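Local coordinates for uncharacterized protein (Legionella longbeachae NSW150, PDB 4JZA), which probably acts as a phosphoinositide phosphatase that removes the 3-phosphate from phosphatidylinositol 3-phosphate, so altering lipid signals in the infected host, at residues G615-L626 with L644-N654. Residues are numbered along the deposited sequence; the frame is centred on the assembly and turned at random.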
ATOM      1  N   GLY A 615       8.857  10.098  -0.569  1.00 40.22           N
ATOM      2  CA  GLY A 615       8.544  11.081   0.448  1.00 39.35           C
ATOM      3  C   GLY A 615       8.346  10.466   1.814  1.00 40.49           C
ATOM      4  O   GLY A 615       8.055  11.140   2.786  1.00 41.13           O
ATOM      5  N   SER A 616       8.543   9.165   1.884  1.00 40.77           N
ATOM      6  CA  SER A 616       8.343   8.409   3.101  1.00 37.50           C
ATOM      7  C   SER A 616       9.683   7.987   3.652  1.00 38.35           C
ATOM      8  O   SER A 616       9.825   6.919   4.223  1.00 36.77           O
ATOM      9  CB  SER A 616       7.467   7.203   2.850  1.00 35.95           C
ATOM     10  OG  SER A 616       6.132   7.603   2.699  1.00 39.16           O
ATOM     11  N   GLU A 617      10.676   8.832   3.448  1.00 36.96           N
ATOM     12  CA  GLU A 617      12.025   8.489   3.806  1.00 36.59           C
ATOM     13  C   GLU A 617      12.240   8.741   5.273  1.00 37.14           C
ATOM     14  O   GLU A 617      12.578   9.832   5.686  1.00 41.47           O
ATOM     15  CB  GLU A 617      12.994   9.345   3.005  1.00 35.67           C
ATOM     16  CG  GLU A 617      13.039   9.001   1.530  1.00 35.34           C
ATOM     17  CD  GLU A 617      12.098   9.838   0.702  1.00 36.44           C
ATOM     18  OE1 GLU A 617      11.845  10.986   1.079  1.00 38.95           O
ATOM     19  OE2 GLU A 617      11.616   9.354  -0.331  1.00 32.76           O
ATOM     20  N   GLY A 618      12.052   7.687   6.052  1.00 38.15           N
ATOM     21  CA  GLY A 618      12.348   7.691   7.490  1.00 38.02           C
ATOM     22  C   GLY A 618      12.373   6.256   7.968  1.00 37.86           C
ATOM     23  O   GLY A 618      12.304   5.374   7.141  1.00 41.76           O
ATOM     24  N   ILE A 619      12.454   6.046   9.284  1.00 35.71           N
ATOM     25  CA  ILE A 619      12.456   4.756   9.913  1.00 35.32           C
ATOM     26  C   ILE A 619      11.391   4.730  11.003  1.00 36.32           C
ATOM     27  O   ILE A 619      11.221   5.655  11.762  1.00 37.74           O
ATOM     28  CB  ILE A 619      13.824   4.493  10.573  1.00 37.98           C
ATOM     29  CG1 ILE A 619      14.962   4.482   9.534  1.00 38.29           C
ATOM     30  CG2 ILE A 619      13.841   3.180  11.378  1.00 38.67           C
ATOM     31  CD1 ILE A 619      14.746   3.481   8.433  1.00 40.59           C
ATOM     32  N   LYS A 620      10.725   3.617  11.136  1.00 39.17           N
ATOM     33  CA  LYS A 620       9.702   3.458  12.127  1.00 43.45           C
ATOM     34  C   LYS A 620      10.275   3.410  13.519  1.00 45.92           C
ATOM     35  O   LYS A 620      11.220   2.669  13.775  1.00 51.59           O
ATOM     36  CB  LYS A 620       8.960   2.162  11.849  1.00 47.71           C
ATOM     37  CG  LYS A 620       7.474   2.231  12.094  1.00 54.57           C
ATOM     38  CD  LYS A 620       6.755   3.114  11.068  1.00 52.62           C
ATOM     39  CE  LYS A 620       5.350   3.453  11.567  1.00 59.47           C
ATOM     40  NZ  LYS A 620       5.254   4.204  12.860  1.00 60.79           N
ATOM     41  N   THR A 621       9.726   4.240  14.402  1.00 47.51           N
ATOM     42  CA  THR A 621       9.878   4.086  15.841  1.00 46.14           C
ATOM     43  C   THR A 621      11.343   3.897  16.285  1.00 43.88           C
ATOM     44  O   THR A 621      11.660   3.000  17.013  1.00 44.71           O
ATOM     45  CB  THR A 621       8.884   2.952  16.231  1.00 49.10           C
ATOM     46  OG1 THR A 621       7.654   3.531  16.625  1.00 55.54           O
ATOM     47  CG2 THR A 621       9.258   2.241  17.318  1.00 52.78           C
ATOM     48  N   PRO A 622      12.266   4.766  15.843  1.00 44.26           N
ATOM     49  CA  PRO A 622      13.666   4.532  16.183  1.00 43.40           C
ATOM     50  C   PRO A 622      13.967   4.515  17.676  1.00 44.32           C
ATOM     51  O   PRO A 622      14.817   3.748  18.121  1.00 45.03           O
ATOM     52  CB  PRO A 622      14.392   5.725  15.541  1.00 43.36           C
ATOM     53  CG  PRO A 622      13.459   6.258  14.514  1.00 42.98           C
ATOM     54  CD  PRO A 622      12.108   6.016  15.078  1.00 44.53           C
ATOM     55  N   GLU A 623      13.311   5.396  18.424  1.00 44.32           N
ATOM     56  CA  GLU A 623      13.546   5.522  19.863  1.00 43.43           C
ATOM     57  C   GLU A 623      13.072   4.271  20.617  1.00 43.29           C
ATOM     58  O   GLU A 623      13.491   4.034  21.747  1.00 41.67           O
ATOM     59  CB  GLU A 623      12.898   6.792  20.445  1.00 45.89           C
ATOM     60  CG  GLU A 623      13.710   8.061  20.209  1.00 47.65           C
ATOM     61  CD  GLU A 623      12.953   9.370  20.468  1.00 47.79           C
ATOM     62  OE1 GLU A 623      11.719   9.385  20.373  1.00 48.88           O
ATOM     63  OE2 GLU A 623      13.593  10.415  20.725  1.00 52.04           O
ATOM     64  N   TRP A 624      12.250   3.433  20.008  1.00 41.26           N
ATOM     65  CA  TRP A 624      11.943   2.181  20.671  1.00 43.58           C
ATOM     66  C   TRP A 624      13.015   1.138  20.436  1.00 45.68           C
ATOM     67  O   TRP A 624      13.347   0.424  21.352  1.00 47.72           O
ATOM     68  CB  TRP A 624      10.611   1.619  20.223  1.00 41.67           C
ATOM     69  CG  TRP A 624      10.330   0.314  20.812  1.00 43.01           C
ATOM     70  CD1 TRP A 624      10.116  -0.838  20.154  1.00 45.30           C
ATOM     71  CD2 TRP A 624      10.230   0.010  22.200  1.00 44.66           C
ATOM     72  NE1 TRP A 624       9.883  -1.863  21.041  1.00 44.21           N
ATOM     73  CE2 TRP A 624       9.940  -1.358  22.305  1.00 44.32           C
ATOM     74  CE3 TRP A 624      10.340   0.773  23.369  1.00 45.38           C
ATOM     75  CZ2 TRP A 624       9.787  -1.988  23.512  1.00 45.52           C
ATOM     76  CZ3 TRP A 624      10.184   0.156  24.561  1.00 45.30           C
ATOM     77  CH2 TRP A 624       9.928  -1.224  24.636  1.00 46.28           C
ATOM     78  N   TYR A 625      13.526   1.059  19.205  1.00 46.35           N
ATOM     79  CA  TYR A 625      14.429  -0.028  18.745  1.00 42.88           C
ATOM     80  C   TYR A 625      15.920   0.254  19.019  1.00 45.24           C
ATOM     81  O   TYR A 625      16.773  -0.693  19.038  1.00 42.83           O
ATOM     82  CB  TYR A 625      14.222  -0.292  17.238  1.00 39.45           C
ATOM     83  CG  TYR A 625      12.863  -0.822  16.931  1.00 40.04           C
ATOM     84  CD1 TYR A 625      12.445  -2.027  17.474  1.00 41.31           C
ATOM     85  CD2 TYR A 625      11.949  -0.116  16.128  1.00 42.92           C
ATOM     86  CE1 TYR A 625      11.176  -2.523  17.245  1.00 39.84           C
ATOM     87  CE2 TYR A 625      10.669  -0.622  15.859  1.00 41.38           C
ATOM     88  CZ  TYR A 625      10.282  -1.838  16.441  1.00 41.27           C
ATOM     89  OH  TYR A 625       9.032  -2.426  16.248  1.00 38.47           O
ATOM     90  N   LEU A 626      16.249   1.543  19.182  1.00 44.85           N
ATOM     91  CA  LEU A 626      17.629   1.953  19.389  1.00 44.23           C
ATOM     92  C   LEU A 626      17.848   2.011  20.853  1.00 42.42           C
ATOM     93  O   LEU A 626      16.964   2.367  21.591  1.00 48.02           O
ATOM     94  CB  LEU A 626      17.907   3.333  18.793  1.00 46.88           C
ATOM     95  CG  LEU A 626      17.962   3.494  17.264  1.00 47.32           C
ATOM     96  CD1 LEU A 626      18.071   4.960  16.862  1.00 45.72           C
ATOM     97  CD2 LEU A 626      19.140   2.724  16.696  1.00 45.44           C
ATOM     98  N   LEU A 644      14.335  11.793  15.885  1.00 42.64           N
ATOM     99  CA  LEU A 644      13.863  10.421  15.690  1.00 41.02           C
ATOM    100  C   LEU A 644      12.339  10.331  15.569  1.00 40.02           C
ATOM    101  O   LEU A 644      11.839   9.410  14.956  1.00 45.08           O
ATOM    102  CB  LEU A 644      14.406   9.474  16.792  1.00 40.95           C
ATOM    103  CG  LEU A 644      15.948   9.630  16.894  1.00 43.98           C
ATOM    104  CD1 LEU A 644      16.531   8.963  18.125  1.00 44.45           C
ATOM    105  CD2 LEU A 644      16.665   9.180  15.627  1.00 43.43           C
ATOM    106  N   LYS A 645      11.590  11.262  16.128  1.00 39.74           N
ATOM    107  CA  LYS A 645      10.132  11.263  15.935  1.00 39.59           C
ATOM    108  C   LYS A 645       9.738  11.766  14.527  1.00 39.51           C
ATOM    109  O   LYS A 645       8.758  11.315  13.953  1.00 37.53           O
ATOM    110  CB  LYS A 645       9.448  12.038  17.030  1.00 42.05           C
ATOM    111  CG  LYS A 645       9.561  11.355  18.390  1.00 46.69           C
ATOM    112  CD  LYS A 645       8.874  12.167  19.490  1.00 54.74           C
ATOM    113  CE  LYS A 645       8.574  11.337  20.743  1.00 59.42           C
ATOM    114  NZ  LYS A 645       9.793  11.244  21.593  1.00 62.75           N
ATOM    115  N   ASP A 646      10.549  12.647  13.951  1.00 39.41           N
ATOM    116  CA  ASP A 646      10.385  13.067  12.601  1.00 38.50           C
ATOM    117  C   ASP A 646      10.659  11.914  11.675  1.00 42.82           C
ATOM    118  O   ASP A 646       9.921  11.720  10.697  1.00 47.26           O
ATOM    119  CB  ASP A 646      11.360  14.200  12.271  1.00 42.94           C
ATOM    120  CG  ASP A 646      11.058  15.513  13.047  1.00 46.60           C
ATOM    121  OD1 ASP A 646       9.919  15.620  13.537  1.00 51.54           O
ATOM    122  OD2 ASP A 646      11.941  16.419  13.175  1.00 46.61           O
ATOM    123  N   ASP A 647      11.715  11.139  11.949  1.00 42.42           N
ATOM    124  CA  ASP A 647      11.956   9.940  11.158  1.00 41.89           C
ATOM    125  C   ASP A 647      10.727   9.035  11.156  1.00 40.39           C
ATOM    126  O   ASP A 647      10.352   8.527  10.116  1.00 37.20           O
ATOM    127  CB  ASP A 647      13.208   9.182  11.636  1.00 44.73           C
ATOM    128  CG  ASP A 647      14.512   9.918  11.252  1.00 45.16           C
ATOM    129  OD1 ASP A 647      14.333  10.881  10.497  1.00 48.01           O
ATOM    130  OD2 ASP A 647      15.654   9.596  11.708  1.00 42.09           O
ATOM    131  N   ASP A 648      10.067   8.892  12.301  1.00 40.26           N
ATOM    132  CA  ASP A 648       8.920   8.012  12.413  1.00 42.03           C
ATOM    133  C   ASP A 648       7.710   8.599  11.704  1.00 43.77           C
ATOM    134  O   ASP A 648       6.926   7.879  11.102  1.00 46.67           O
ATOM    135  CB  ASP A 648       8.664   7.742  13.885  1.00 46.71           C
ATOM    136  CG  ASP A 648       7.435   6.908  14.144  1.00 48.89           C
ATOM    137  OD1 ASP A 648       7.483   5.674  14.106  1.00 45.66           O
ATOM    138  OD2 ASP A 648       6.415   7.521  14.474  1.00 59.79           O
ATOM    139  N   ARG A 649       7.585   9.913  11.735  1.00 43.19           N
ATOM    140  CA  ARG A 649       6.534  10.615  11.010  1.00 44.06           C
ATOM    141  C   ARG A 649       6.712  10.378   9.519  1.00 44.33           C
ATOM    142  O   ARG A 649       5.730  10.086   8.786  1.00 48.33           O
ATOM    143  CB  ARG A 649       6.606  12.134  11.350  1.00 48.05           C
ATOM    144  CG  ARG A 649       5.557  13.123  10.785  1.00 46.27           C
ATOM    145  CD  ARG A 649       4.143  12.772  11.171  1.00 44.23           C
ATOM    146  NE  ARG A 649       3.608  11.806  10.229  1.00 44.72           N
ATOM    147  CZ  ARG A 649       2.375  11.314  10.216  1.00 45.02           C
ATOM    148  NH1 ARG A 649       1.465  11.698  11.101  1.00 46.26           N
ATOM    149  NH2 ARG A 649       2.067  10.426   9.282  1.00 44.00           N
ATOM    150  N   ALA A 650       7.947  10.500   9.039  1.00 42.37           N
ATOM    151  CA  ALA A 650       8.153  10.374   7.587  1.00 39.95           C
ATOM    152  C   ALA A 650       7.920   8.912   7.148  1.00 40.07           C
ATOM    153  O   ALA A 650       7.386   8.677   6.093  1.00 38.12           O
ATOM    154  CB  ALA A 650       9.506  10.875   7.168  1.00 38.45           C
ATOM    155  N   ALA A 651       8.221   7.941   8.006  1.00 38.28           N
ATOM    156  CA  ALA A 651       7.936   6.550   7.694  1.00 36.16           C
ATOM    157  C   ALA A 651       6.441   6.325   7.643  1.00 41.09           C
ATOM    158  O   ALA A 651       5.937   5.662   6.749  1.00 45.76           O
ATOM    159  CB  ALA A 651       8.531   5.659   8.753  1.00 34.62           C
ATOM    160  N   THR A 652       5.724   6.860   8.621  1.00 41.79           N
ATOM    161  CA  THR A 652       4.312   6.569   8.754  1.00 41.07           C
ATOM    162  C   THR A 652       3.491   7.037   7.535  1.00 40.06           C
ATOM    163  O   THR A 652       2.432   6.446   7.249  1.00 36.78           O
ATOM    164  CB  THR A 652       3.779   7.188  10.042  1.00 41.33           C
ATOM    165  OG1 THR A 652       4.382   6.537  11.162  1.00 42.18           O
ATOM    166  CG2 THR A 652       2.303   7.019  10.120  1.00 41.84           C
ATOM    167  N   ASP A 653       4.015   8.067   6.851  1.00 38.99           N
ATOM    168  CA  ASP A 653       3.452   8.655   5.623  1.00 39.82           C
ATOM    169  C   ASP A 653       3.414   7.723   4.409  1.00 41.30           C
ATOM    170  O   ASP A 653       2.986   8.147   3.342  1.00 48.36           O
ATOM    171  CB  ASP A 653       4.278   9.885   5.150  1.00 41.90           C
ATOM    172  CG  ASP A 653       4.070  11.171   6.013  1.00 47.75           C
ATOM    173  OD1 ASP A 653       3.165  11.222   6.909  1.00 46.17           O
ATOM    174  OD2 ASP A 653       4.856  12.142   5.767  1.00 47.15           O
ATOM    175  N   ASN A 654       3.880   6.485   4.517  1.00 38.18           N
ATOM    176  CA  ASN A 654       3.927   5.630   3.372  1.00 35.29           C
ATOM    177  C   ASN A 654       2.550   5.132   3.040  1.00 35.02           C
ATOM    178  O   ASN A 654       2.237   4.943   1.866  1.00 34.88           O
ATOM    179  CB  ASN A 654       4.830   4.458   3.607  1.00 34.72           C
ATOM    180  CG  ASN A 654       4.299   3.552   4.670  1.00 35.27           C
ATOM    181  OD1 ASN A 654       3.856   4.009   5.704  1.00 43.47           O
ATOM    182  ND2 ASN A 654       4.344   2.292   4.442  1.00 35.84           N
TER
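G618 and D647 bring the two backbones within 4.3 Å, CA to CA, where the loop 615-621, extended over 617-620, lies along helix 644-652 in the reverse direction: S616 sits by A650, K620 by D648, P622 by L644. CA-H...O contacts line the seam, among them one from G618, which has no side chain, its CA 3.4 Å from D647 O, while the methyl of A651 packs on the peptide between I619 and K620. This mostly buried packing joins the lead-in to the short helix 622-625 to a helix further on in the chain; helix 628-637, between them in sequence, touches L626 and L644.

D648 does most of the polar work. With CG anti to the backbone N (chi1 176°), its OD1 takes the amide N of T621 at 2.7 Å on the anti side of the carboxylate. K620 NZ reaches the same OD1 at 2.9 Å, but from above the carboxylate plane. The lysine chain bends at chi2 and chi4 to bring NZ back over the helix, where it also donates to T652 OG1 at 3.0 Å; T652 OG1 in turn donates to D648 O. D433 gives K620 a second acidic partner.

Nearer the start of the helix, P622 CB packs on L644 CB, and E623 CG lies 3.6 Å from L644 CD1. The E623 chain, extended beyond CG, crosses K645 at about a right angle, and K645 NZ meets E623 OE1 on its syn side at 2.9 Å, in a salt bridge; E623 OE2 pairs with R635.

One carboxylate oxygen thus holds both an ammonium and the amide just before helix 622-625, and the nearby lysine probably helps keep D648 ionised.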